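Local coordinates for VC0179-like protein (Escherichia coli, PDB 4XJ6), which probably makes cyclic dinucleotides from nucleoside triphosphates, as a bacterial relative of cyclic GMP-AMP synthase, at residues Ala32-Val37 and Phe107-Ser112; Arg38-Asp43 and Asp157-Ser162; Lys161-Glu164 and Gly169-Phe172. One frame throughout, in Å; residues are numbered along the deposited sequence.

Interaction 1: Ala32-Val37 and Phe107-Ser112; sequences ALRQIV and FWTQGS. With GH3 (3'-deoxy-guanosine-5'-triphosphate), chain D; GH3 (3'-deoxy-guanosine-5'-triphosphate), chain E.
R34 is the only residue of 32-37 in direct contact with 107-112, through T109, and it gets there by a long arm: its CA lies 9.2 Å from the CA of T109. Just before it, L33 touches T188 of strand 188-198. The R34 side chain leaves the helix extended and bends at chi3 (65°), a turn that carries the guanidinium to the threonine hydroxyl. NH1 donates to T109 OG1 at 2.7 Å, but the N-H...O angle of 135° and a tilt of 24° from the guanidinium plane show a bent bond. Just behind it, R34 CD lies 3.4 Å from the same OG1, so the aliphatic bend also leans on the hydroxyl. Three residues after R34, V37 touches I190 of strand 188-198. The segments bury 101 Å² together, about three quarters of it through R34 and T109.

Past T109 the strand runs into the nucleotide site. Q110 NE2 donates to O4' of the chain D 3'-deoxy-GTP at 3.2 Å and lies 3.2 Å from N3 of the chain E nucleotide, while its OE1 is held by Y195. At G111 the positive phi and the missing side chain let CA approach O2B of the chain D nucleotide to 3.5 Å. S112 then grips two phosphates, with N to O2B at 2.9 Å and OG to O3G at 2.7 Å. This Gly-Ser turn fits the motif by which nucleotidyltransferases hold a triphosphate.

T109 OG1 also bonds to D132 OD1, a carboxylate that R38 meets as a salt bridge. The hydroxyl therefore probably donates to the aspartate while accepting from R34, a relay joining helix 24-57 to the strand that delivers the phosphate-binding turn.

Interaction 2: Arg38-Asp43 and Asp157-Ser162; sequences RERTRD and DTSLKS
R40 leaves helix 24-57 with CG anti to its own N, then folds at chi2 (56°) and again at chi3, and this double bend brings its guanidinium to S162. S159 answers from helix 149-166 with OG swung anti to its N, which points the hydroxyl at T41. Two polar links result. R40 NH1 donates to S162 OG at 2.7 Å with an N-H...O angle of 148°, the oxygen lying close to the guanidinium plane at its edge. S159 OG donates to T41 OG1, 2.8 Å away, and the threonine hydroxyl is also bonded to V37 O one turn earlier.

Neither serine is merely a spacer. S162 OG donates its hydrogen to S159 O at 2.6 Å, from above the carbonyl plane, so it accepts from the arginine and donates to its own helix. S159 OG, meanwhile, lies under the aliphatic part of R40, 3.3 Å from CG. The small S159 is consistent with a CA-CA distance of 5.1 Å to T41. The local axes approach to 8.7 Å, with 127° between their N-to-C directions. The buried hydroxyls thus stitch the interface, in which the two segments bury 195 Å² together.

R40 has a second partner, since its NH2 forms a salt bridge with E166 near the end of helix 149-166. T41 continues onto F107 of strand 106-110, L160 and D157 rest on F172 of strand 170-174, and V44 of helix 24-57 also packs on T158 and S159; the crossing thus has strands of the sheet beside both helices.

Interaction 3: Lys161-Glu164 and Gly169-Phe172; sequences KSLE and GWVF
L163 and W170 make the enclosed side of this contact, where L163 CB lies 3.8 Å from CE3 of the indole and CD1 reaches CZ3. The indole also touches I36 of helix 24-57 and I181 and I183 of the adjoining strand, so this side is enclosed by the helix and the sheet. K161 and F172 belong to the packed part as well: K161 CG stands over one face of the F172 ring, 4.2 Å from its centroid and 22° off the normal, a CH-pi contact set toward the rim of the ring.

At the looser, more polar margin lies E164, partly exposed, whose OE2 meets the F172 N-H and the side of V171. Its CG is anti to the backbone N (chi1 169°) and lies 3.3 Å from W170 O. The extended chain brings OE2 to the F172 amide N, 2.8 Å away and nearly straight at 166°, although the donor arrives from well above the carboxylate plane. The side chains of E164 and F172 cross at about a right angle.

While V171 pairs with K182 of strand 179-183, the F172 N-H is taken by E164, tying the helix to the strand that follows it by a side-chain-to-backbone bond.

Two helices join the three contacts. Helix 24-57 serves interactions 1 and 2 on consecutive segments, and helix 149-166 serves interactions 2 and 3, which share K161 and S162. The centres of 1 and 2 are 13 Å apart, those of 2 and 3 are 10 Å, and those of 1 and 3 are 16 Å. Along the chain interactions 1 and 2 interleave, whereas interaction 3 opens where interaction 2 ends and is local. Direct packing closes the triangle: V37 meets L163, F107 meets T41 and R42, and R40 meets L163. Interactions 1 and 3 reach the same mixed sheet, so the helix pair spans from its outlying strand 170-174 to the strand entering the nucleotide pocket.

Interaction 1: Ala32-Val37 and Phe107-Ser112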
loop_
_atom_site.group_PDB
_atom_site.type_symbol
_atom_site.label_atom_id
_atom_site.label_comp_id
_atom_site.label_asym_id
_atom_site.label_seq_id
_atom_site.Cartn_x
_atom_site.Cartn_y
_atom_site.Cartn_z
ATOM N N ALA A 32 -1.742 14.515 -8.308
ATOM C CA ALA A 32 -2.279 15.784 -7.836
ATOM C C ALA A 32 -2.884 15.626 -6.447
ATOM O O ALA A 32 -2.720 16.488 -5.587
ATOM C CB ALA A 32 -3.314 16.321 -8.819
ATOM N N LEU A 33 -3.576 14.512 -6.236
ATOM C CA LEU A 33 -4.149 14.197 -4.932
ATOM C C LEU A 33 -3.045 13.979 -3.898
ATOM O O LEU A 33 -3.147 14.439 -2.757
ATOM C CB LEU A 33 -5.041 12.959 -5.019
ATOM C CG LEU A 33 -6.351 13.107 -5.792
ATOM C CD1 LEU A 33 -7.106 11.789 -5.816
ATOM C CD2 LEU A 33 -7.208 14.202 -5.177
ATOM N N ARG A 34 -1.993 13.276 -4.307
ATOM C CA ARG A 34 -0.846 13.019 -3.444
ATOM C C ARG A 34 -0.144 14.318 -3.070
ATOM O O ARG A 34 0.302 14.491 -1.935
ATOM C CB ARG A 34 0.134 12.072 -4.136
ATOM C CG ARG A 34 1.377 11.750 -3.321
ATOM C CD ARG A 34 2.352 10.892 -4.117
ATOM N NE ARG A 34 2.883 11.605 -5.276
ATOM C CZ ARG A 34 3.668 11.056 -6.197
ATOM N NH1 ARG A 34 4.018 9.779 -6.106
ATOM N NH2 ARG A 34 4.103 11.784 -7.217
ATOM N N GLN A 35 -0.057 15.231 -4.033
ATOM C CA GLN A 35 0.616 16.505 -3.823
ATOM C C GLN A 35 -0.101 17.348 -2.776
ATOM O O GLN A 35 0.538 18.036 -1.980
ATOM C CB GLN A 35 0.717 17.275 -5.139
ATOM C CG GLN A 35 1.712 18.418 -5.103
ATOM C CD GLN A 35 1.741 19.198 -6.398
ATOM O OE1 GLN A 35 0.697 19.484 -6.984
ATOM N NE2 GLN A 35 2.939 19.538 -6.860
ATOM N N ILE A 36 -1.428 17.294 -2.787
ATOM C CA ILE A 36 -2.239 17.984 -1.790
ATOM C C ILE A 36 -1.889 17.532 -0.371
ATOM O O ILE A 36 -1.760 18.349 0.542
ATOM C CB ILE A 36 -3.749 17.754 -2.036
ATOM C CG1 ILE A 36 -4.190 18.404 -3.351
ATOM C CG2 ILE A 36 -4.569 18.293 -0.874
ATOM C CD1 ILE A 36 -5.604 18.039 -3.767
ATOM N N VAL A 37 -1.725 16.225 -0.198
ATOM C CA VAL A 37 -1.402 15.653 1.104
ATOM C C VAL A 37 0.028 15.985 1.513
ATOM O O VAL A 37 0.301 16.275 2.679
ATOM C CB VAL A 37 -1.599 14.127 1.100
ATOM C CG1 VAL A 37 -1.161 13.515 2.424
ATOM C CG2 VAL A 37 -3.052 13.800 0.809
ATOM N N PHE A 107 9.132 12.939 1.134
ATOM C CA PHE A 107 8.013 12.101 0.718
ATOM C C PHE A 107 8.406 11.188 -0.437
ATOM O O PHE A 107 8.913 11.646 -1.459
ATOM C CB PHE A 107 6.814 12.963 0.318
ATOM C CG PHE A 107 6.384 13.932 1.380
ATOM C CD1 PHE A 107 5.521 13.537 2.389
ATOM C CD2 PHE A 107 6.840 15.240 1.368
ATOM C CE1 PHE A 107 5.123 14.426 3.365
ATOM C CE2 PHE A 107 6.443 16.133 2.343
ATOM C CZ PHE A 107 5.584 15.727 3.342
ATOM N N TRP A 108 8.176 9.891 -0.257
ATOM C CA TRP A 108 8.450 8.905 -1.293
ATOM C C TRP A 108 7.359 7.846 -1.316
ATOM O O TRP A 108 7.022 7.263 -0.285
ATOM C CB TRP A 108 9.821 8.252 -1.083
ATOM C CG TRP A 108 10.969 9.192 -1.292
ATOM C CD1 TRP A 108 11.277 9.863 -2.439
ATOM C CD2 TRP A 108 11.971 9.557 -0.333
ATOM N NE1 TRP A 108 12.402 10.629 -2.252
ATOM C CE2 TRP A 108 12.848 10.459 -0.966
ATOM C CE3 TRP A 108 12.212 9.212 1.003
ATOM C CZ2 TRP A 108 13.945 11.019 -0.318
ATOM C CZ3 TRP A 108 13.302 9.771 1.647
ATOM C CH2 TRP A 108 14.155 10.665 0.985
ATOM N N THR A 109 6.810 7.603 -2.500
ATOM C CA THR A 109 5.748 6.621 -2.669
ATOM C C THR A 109 6.299 5.196 -2.668
ATOM O O THR A 109 7.304 4.902 -3.316
ATOM C CB THR A 109 4.965 6.868 -3.974
ATOM O OG1 THR A 109 4.483 8.217 -3.993
ATOM C CG2 THR A 109 3.788 5.916 -4.085
ATOM N N GLN A 110 5.639 4.316 -1.922
ATOM C CA GLN A 110 5.963 2.896 -1.943
ATOM C C GLN A 110 4.776 2.135 -2.526
ATOM O O GLN A 110 3.735 2.724 -2.807
ATOM C CB GLN A 110 6.302 2.396 -0.537
ATOM C CG GLN A 110 5.099 2.304 0.382
ATOM C CD GLN A 110 5.474 2.263 1.847
ATOM O OE1 GLN A 110 6.142 3.164 2.355
ATOM N NE2 GLN A 110 5.039 1.217 2.539
ATOM N N GLY A 111 4.930 0.832 -2.723
ATOM C CA GLY A 111 3.816 0.014 -3.164
ATOM C C GLY A 111 3.511 0.075 -4.649
ATOM O O GLY A 111 4.357 0.467 -5.455
ATOM N N SER A 112 2.282 -0.300 -4.998
ATOM C CA SER A 112 1.882 -0.542 -6.383
ATOM C C SER A 112 1.916 0.696 -7.274
ATOM O O SER A 112 2.014 0.582 -8.495
ATOM C CB SER A 112 0.477 -1.149 -6.420
ATOM O OG SER A 112 -0.496 -0.221 -5.975
HETATM P PG GH3 D . -2.154 -2.464 -3.810
HETATM O O1G GH3 D . -3.193 -3.516 -3.506
HETATM O O2G GH3 D . -2.155 -1.391 -2.751
HETATM O O3G GH3 D . -2.464 -1.826 -5.142
HETATM O O3B GH3 D . -0.722 -3.198 -3.871
HETATM P PB GH3 D . 0.545 -2.709 -2.999
HETATM O O1B GH3 D . 1.816 -3.183 -3.658
HETATM O O2B GH3 D . 0.601 -1.207 -2.874
HETATM O O3A GH3 D . 0.374 -3.443 -1.572
HETATM P PA GH3 D . 0.069 -2.650 -0.206
HETATM O O1A GH3 D . -0.691 -3.562 0.731
HETATM O O2A GH3 D . -0.694 -1.373 -0.452
HETATM O "O5'" GH3 D . 1.504 -2.295 0.431
HETATM C "C5'" GH3 D . 2.268 -1.211 -0.045
HETATM C "C4'" GH3 D . 3.703 -1.358 0.440
HETATM O "O4'" GH3 D . 3.704 -1.586 1.834
HETATM C "C3'" GH3 D . 4.439 -2.528 -0.189
HETATM C "C2'" GH3 D . 5.365 -2.987 0.917
HETATM O "O2'" GH3 D . 6.631 -2.391 0.760
HETATM C "C1'" GH3 D . 4.724 -2.492 2.202
HETATM N N9 GH3 D . 4.095 -3.631 2.885
HETATM C C8 GH3 D . 2.749 -3.888 2.918
HETATM N N7 GH3 D . 2.538 -5.013 3.642
HETATM C C5 GH3 D . 3.738 -5.467 4.079
HETATM C C6 GH3 D . 4.099 -6.563 4.852
HETATM O O6 GH3 D . 3.236 -7.330 5.272
HETATM N N1 GH3 D . 5.427 -6.784 5.146
HETATM C C2 GH3 D . 6.392 -5.921 4.675
HETATM N N2 GH3 D . 7.674 -6.141 4.964
HETATM N N3 GH3 D . 6.027 -4.834 3.907
HETATM C C4 GH3 D . 4.725 -4.607 3.612
HETATM O O3A GH3 E . -3.825 -2.132 5.861
HETATM P PA GH3 E . -2.473 -2.288 6.719
HETATM O O1A GH3 E . -1.871 -3.644 6.436
HETATM O O2A GH3 E . -2.708 -2.087 8.199
HETATM O "O5'" GH3 E . -1.504 -1.151 6.120
HETATM C "C5'" GH3 E . -1.739 -0.616 4.836
HETATM C "C4'" GH3 E . -0.560 0.259 4.440
HETATM O "O4'" GH3 E . 0.415 0.225 5.459
HETATM C "C3'" GH3 E . 0.145 -0.192 3.172
HETATM C "C2'" GH3 E . 1.597 0.187 3.421
HETATM O "O2'" GH3 E . 1.881 1.439 2.838
HETATM C "C1'" GH3 E . 1.727 0.300 4.930
HETATM N N9 GH3 E . 2.440 -0.881 5.437
HETATM C C8 GH3 E . 1.812 -2.017 5.882
HETATM N N7 GH3 E . 2.753 -2.893 6.286
HETATM C C5 GH3 E . 3.969 -2.327 6.116
HETATM C C6 GH3 E . 5.246 -2.802 6.376
HETATM O O6 GH3 E . 5.396 -3.929 6.845
HETATM N N1 GH3 E . 6.338 -2.008 6.105
HETATM C C2 GH3 E . 6.151 -0.747 5.577
HETATM N N2 GH3 E . 7.216 0.013 5.320
HETATM N N3 GH3 E . 4.873 -0.280 5.321
HETATM C C4 GH3 E . 3.795 -1.057 5.586
#

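Interaction 2: Arg38-Asp43 and Asp157-Ser162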
loop_
_atom_site.group_PDB
_atom_site.type_symbol
_atom_site.label_atom_id
_atom_site.label_comp_id
_atom_site.label_asym_id
_atom_site.label_seq_id
_atom_site.Cartn_x
_atom_site.Cartn_y
_atom_site.Cartn_z
ATOM N N ARG A 38 0.936 15.955 0.542
ATOM C CA ARG A 38 2.339 16.267 0.792
ATOM C C ARG A 38 2.513 17.714 1.244
ATOM O O ARG A 38 3.206 17.987 2.228
ATOM C CB ARG A 38 3.183 16.008 -0.459
ATOM C CG ARG A 38 3.314 14.536 -0.828
ATOM C CD ARG A 38 4.329 14.327 -1.947
ATOM N NE ARG A 38 4.538 12.909 -2.234
ATOM C CZ ARG A 38 5.479 12.438 -3.049
ATOM N NH1 ARG A 38 6.311 13.272 -3.662
ATOM N NH2 ARG A 38 5.593 11.132 -3.248
ATOM N N GLU A 39 1.879 18.633 0.522
ATOM C CA GLU A 39 1.984 20.058 0.819
ATOM C C GLU A 39 1.403 20.397 2.185
ATOM O O GLU A 39 1.939 21.238 2.905
ATOM C CB GLU A 39 1.285 20.874 -0.272
ATOM C CG GLU A 39 2.000 20.852 -1.613
ATOM C CD GLU A 39 1.106 21.279 -2.759
ATOM O OE1 GLU A 39 -0.107 21.472 -2.529
ATOM O OE2 GLU A 39 1.616 21.423 -3.891
ATOM N N ARG A 40 0.308 19.734 2.539
ATOM C CA ARG A 40 -0.325 19.945 3.834
ATOM C C ARG A 40 0.553 19.430 4.972
ATOM O O ARG A 40 0.681 20.078 6.010
ATOM C CB ARG A 40 -1.695 19.265 3.874
ATOM C CG ARG A 40 -2.410 19.376 5.206
ATOM C CD ARG A 40 -2.565 20.823 5.626
ATOM N NE ARG A 40 -3.318 21.604 4.650
ATOM C CZ ARG A 40 -4.628 21.818 4.714
ATOM N NH1 ARG A 40 -5.336 21.306 5.711
ATOM N NH2 ARG A 40 -5.231 22.544 3.782
ATOM N N THR A 41 1.160 18.265 4.771
ATOM C CA THR A 41 2.058 17.692 5.767
ATOM C C THR A 41 3.309 18.546 5.923
ATOM O O THR A 41 3.838 18.697 7.022
ATOM C CB THR A 41 2.458 16.258 5.399
ATOM O OG1 THR A 41 1.277 15.453 5.292
ATOM C CG2 THR A 41 3.383 15.663 6.458
ATOM N N ARG A 42 3.778 19.105 4.812
ATOM C CA ARG A 42 4.890 20.047 4.847
ATOM C C ARG A 42 4.535 21.255 5.703
ATOM O O ARG A 42 5.316 21.678 6.558
ATOM C CB ARG A 42 5.270 20.505 3.438
ATOM C CG ARG A 42 6.310 19.634 2.759
ATOM C CD ARG A 42 6.849 20.303 1.500
ATOM N NE ARG A 42 5.993 20.080 0.339
ATOM C CZ ARG A 42 6.231 19.163 -0.595
ATOM N NH1 ARG A 42 7.301 18.384 -0.503
ATOM N NH2 ARG A 42 5.403 19.028 -1.621
ATOM N N ASP A 43 3.349 21.805 5.459
ATOM C CA ASP A 43 2.836 22.929 6.231
ATOM C C ASP A 43 2.776 22.611 7.722
ATOM O O ASP A 43 3.266 23.379 8.548
ATOM C CB ASP A 43 1.447 23.330 5.731
ATOM C CG ASP A 43 1.489 24.025 4.387
ATOM O OD1 ASP A 43 2.565 24.529 4.009
ATOM O OD2 ASP A 43 0.442 24.079 3.710
ATOM N N ASP A 157 -1.385 12.808 11.626
ATOM C CA ASP A 157 -2.806 12.881 11.942
ATOM C C ASP A 157 -3.329 14.297 11.744
ATOM O O ASP A 157 -4.412 14.495 11.200
ATOM C CB ASP A 157 -3.066 12.421 13.376
ATOM C CG ASP A 157 -2.906 10.925 13.548
ATOM O OD1 ASP A 157 -2.703 10.229 12.534
ATOM O OD2 ASP A 157 -3.000 10.447 14.699
ATOM N N THR A 158 -2.543 15.276 12.179
ATOM C CA THR A 158 -2.889 16.682 12.001
ATOM C C THR A 158 -3.132 17.015 10.533
ATOM O O THR A 158 -4.113 17.674 10.190
ATOM C CB THR A 158 -1.786 17.604 12.549
ATOM O OG1 THR A 158 -1.679 17.434 13.966
ATOM C CG2 THR A 158 -2.107 19.056 12.254
ATOM N N SER A 159 -2.236 16.545 9.672
ATOM C CA SER A 159 -2.338 16.800 8.240
ATOM C C SER A 159 -3.615 16.225 7.635
ATOM O O SER A 159 -4.351 16.926 6.942
ATOM C CB SER A 159 -1.122 16.228 7.517
ATOM O OG SER A 159 -1.208 16.458 6.127
ATOM N N LEU A 160 -3.874 14.950 7.901
ATOM C CA LEU A 160 -5.007 14.258 7.298
ATOM C C LEU A 160 -6.342 14.698 7.897
ATOM O O LEU A 160 -7.344 14.788 7.189
ATOM C CB LEU A 160 -4.833 12.746 7.442
ATOM C CG LEU A 160 -3.531 12.199 6.854
ATOM C CD1 LEU A 160 -3.451 10.689 7.028
ATOM C CD2 LEU A 160 -3.381 12.591 5.385
ATOM N N LYS A 161 -6.353 14.974 9.199
ATOM C CA LYS A 161 -7.568 15.436 9.864
ATOM C C LYS A 161 -7.914 16.864 9.456
ATOM O O LYS A 161 -9.084 17.252 9.461
ATOM C CB LYS A 161 -7.422 15.344 11.381
ATOM C CG LYS A 161 -7.558 13.932 11.927
ATOM C CD LYS A 161 -7.306 13.885 13.425
ATOM C CE LYS A 161 -8.424 13.146 14.142
ATOM N NZ LYS A 161 -7.910 12.213 15.180
ATOM N N SER A 162 -6.898 17.645 9.101
ATOM C CA SER A 162 -7.128 18.999 8.607
ATOM C C SER A 162 -7.734 18.947 7.210
ATOM O O SER A 162 -8.557 19.785 6.848
ATOM C CB SER A 162 -5.828 19.804 8.595
ATOM O OG SER A 162 -4.956 19.352 7.570
#

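Interaction 3: Lys161-Glu164 and Gly169-Phe172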
loop_
_atom_site.group_PDB
_atom_site.type_symbol
_atom_site.label_atom_id
_atom_site.label_comp_id
_atom_site.label_asym_id
_atom_site.label_seq_id
_atom_site.Cartn_x
_atom_site.Cartn_y
_atom_site.Cartn_z
ATOM N N LYS A 161 -6.353 14.974 9.199
ATOM C CA LYS A 161 -7.568 15.436 9.864
ATOM C C LYS A 161 -7.914 16.864 9.456
ATOM O O LYS A 161 -9.084 17.252 9.461
ATOM C CB LYS A 161 -7.422 15.344 11.381
ATOM C CG LYS A 161 -7.558 13.932 11.927
ATOM C CD LYS A 161 -7.306 13.885 13.425
ATOM C CE LYS A 161 -8.424 13.146 14.142
ATOM N NZ LYS A 161 -7.910 12.213 15.180
ATOM N N SER A 162 -6.898 17.645 9.101
ATOM C CA SER A 162 -7.128 18.999 8.607
ATOM C C SER A 162 -7.734 18.947 7.210
ATOM O O SER A 162 -8.557 19.785 6.848
ATOM C CB SER A 162 -5.828 19.804 8.595
ATOM O OG SER A 162 -4.956 19.352 7.570
ATOM N N LEU A 163 -7.310 17.958 6.430
ATOM C CA LEU A 163 -7.860 17.730 5.101
ATOM C C LEU A 163 -9.293 17.215 5.203
ATOM O O LEU A 163 -10.161 17.599 4.414
ATOM C CB LEU A 163 -6.994 16.742 4.318
ATOM C CG LEU A 163 -5.605 17.238 3.921
ATOM C CD1 LEU A 163 -4.831 16.147 3.200
ATOM C CD2 LEU A 163 -5.724 18.475 3.050
ATOM N N GLU A 164 -9.530 16.347 6.184
ATOM C CA GLU A 164 -10.861 15.821 6.458
ATOM C C GLU A 164 -11.839 16.935 6.812
ATOM O O GLU A 164 -12.935 17.018 6.260
ATOM C CB GLU A 164 -10.800 14.802 7.597
ATOM C CG GLU A 164 -12.160 14.383 8.127
ATOM C CD GLU A 164 -12.065 13.400 9.275
ATOM O OE1 GLU A 164 -11.628 13.798 10.376
ATOM O OE2 GLU A 164 -12.426 12.223 9.073
ATOM N N GLY A 169 -16.121 14.615 1.673
ATOM C CA GLY A 169 -15.739 13.405 0.967
ATOM C C GLY A 169 -14.374 12.907 1.402
ATOM O O GLY A 169 -13.963 11.798 1.059
ATOM N N TRP A 170 -13.668 13.741 2.159
ATOM C CA TRP A 170 -12.361 13.385 2.695
ATOM C C TRP A 170 -12.508 12.880 4.128
ATOM O O TRP A 170 -12.873 13.643 5.025
ATOM C CB TRP A 170 -11.408 14.583 2.641
ATOM C CG TRP A 170 -11.047 15.016 1.244
ATOM C CD1 TRP A 170 -11.908 15.324 0.231
ATOM C CD2 TRP A 170 -9.727 15.206 0.719
ATOM N NE1 TRP A 170 -11.209 15.683 -0.893
ATOM C CE2 TRP A 170 -9.868 15.620 -0.620
ATOM C CE3 TRP A 170 -8.443 15.061 1.249
ATOM C CZ2 TRP A 170 -8.774 15.892 -1.436
ATOM C CZ3 TRP A 170 -7.356 15.331 0.438
ATOM C CH2 TRP A 170 -7.529 15.741 -0.891
ATOM N N VAL A 171 -12.233 11.596 4.340
ATOM C CA VAL A 171 -12.419 10.980 5.651
ATOM C C VAL A 171 -11.141 10.329 6.178
ATOM O O VAL A 171 -10.520 9.513 5.496
ATOM C CB VAL A 171 -13.539 9.920 5.614
ATOM C CG1 VAL A 171 -13.592 9.148 6.925
ATOM C CG2 VAL A 171 -14.882 10.573 5.317
ATOM N N PHE A 172 -10.762 10.692 7.399
ATOM C CA PHE A 172 -9.569 10.144 8.031
ATOM C C PHE A 172 -9.831 8.768 8.640
ATOM O O PHE A 172 -10.875 8.539 9.253
ATOM C CB PHE A 172 -9.054 11.105 9.105
ATOM C CG PHE A 172 -7.932 10.540 9.934
ATOM C CD1 PHE A 172 -6.654 10.434 9.413
ATOM C CD2 PHE A 172 -8.155 10.120 11.235
ATOM C CE1 PHE A 172 -5.622 9.916 10.168
ATOM C CE2 PHE A 172 -7.128 9.602 11.998
ATOM C CZ PHE A 172 -5.857 9.500 11.463
#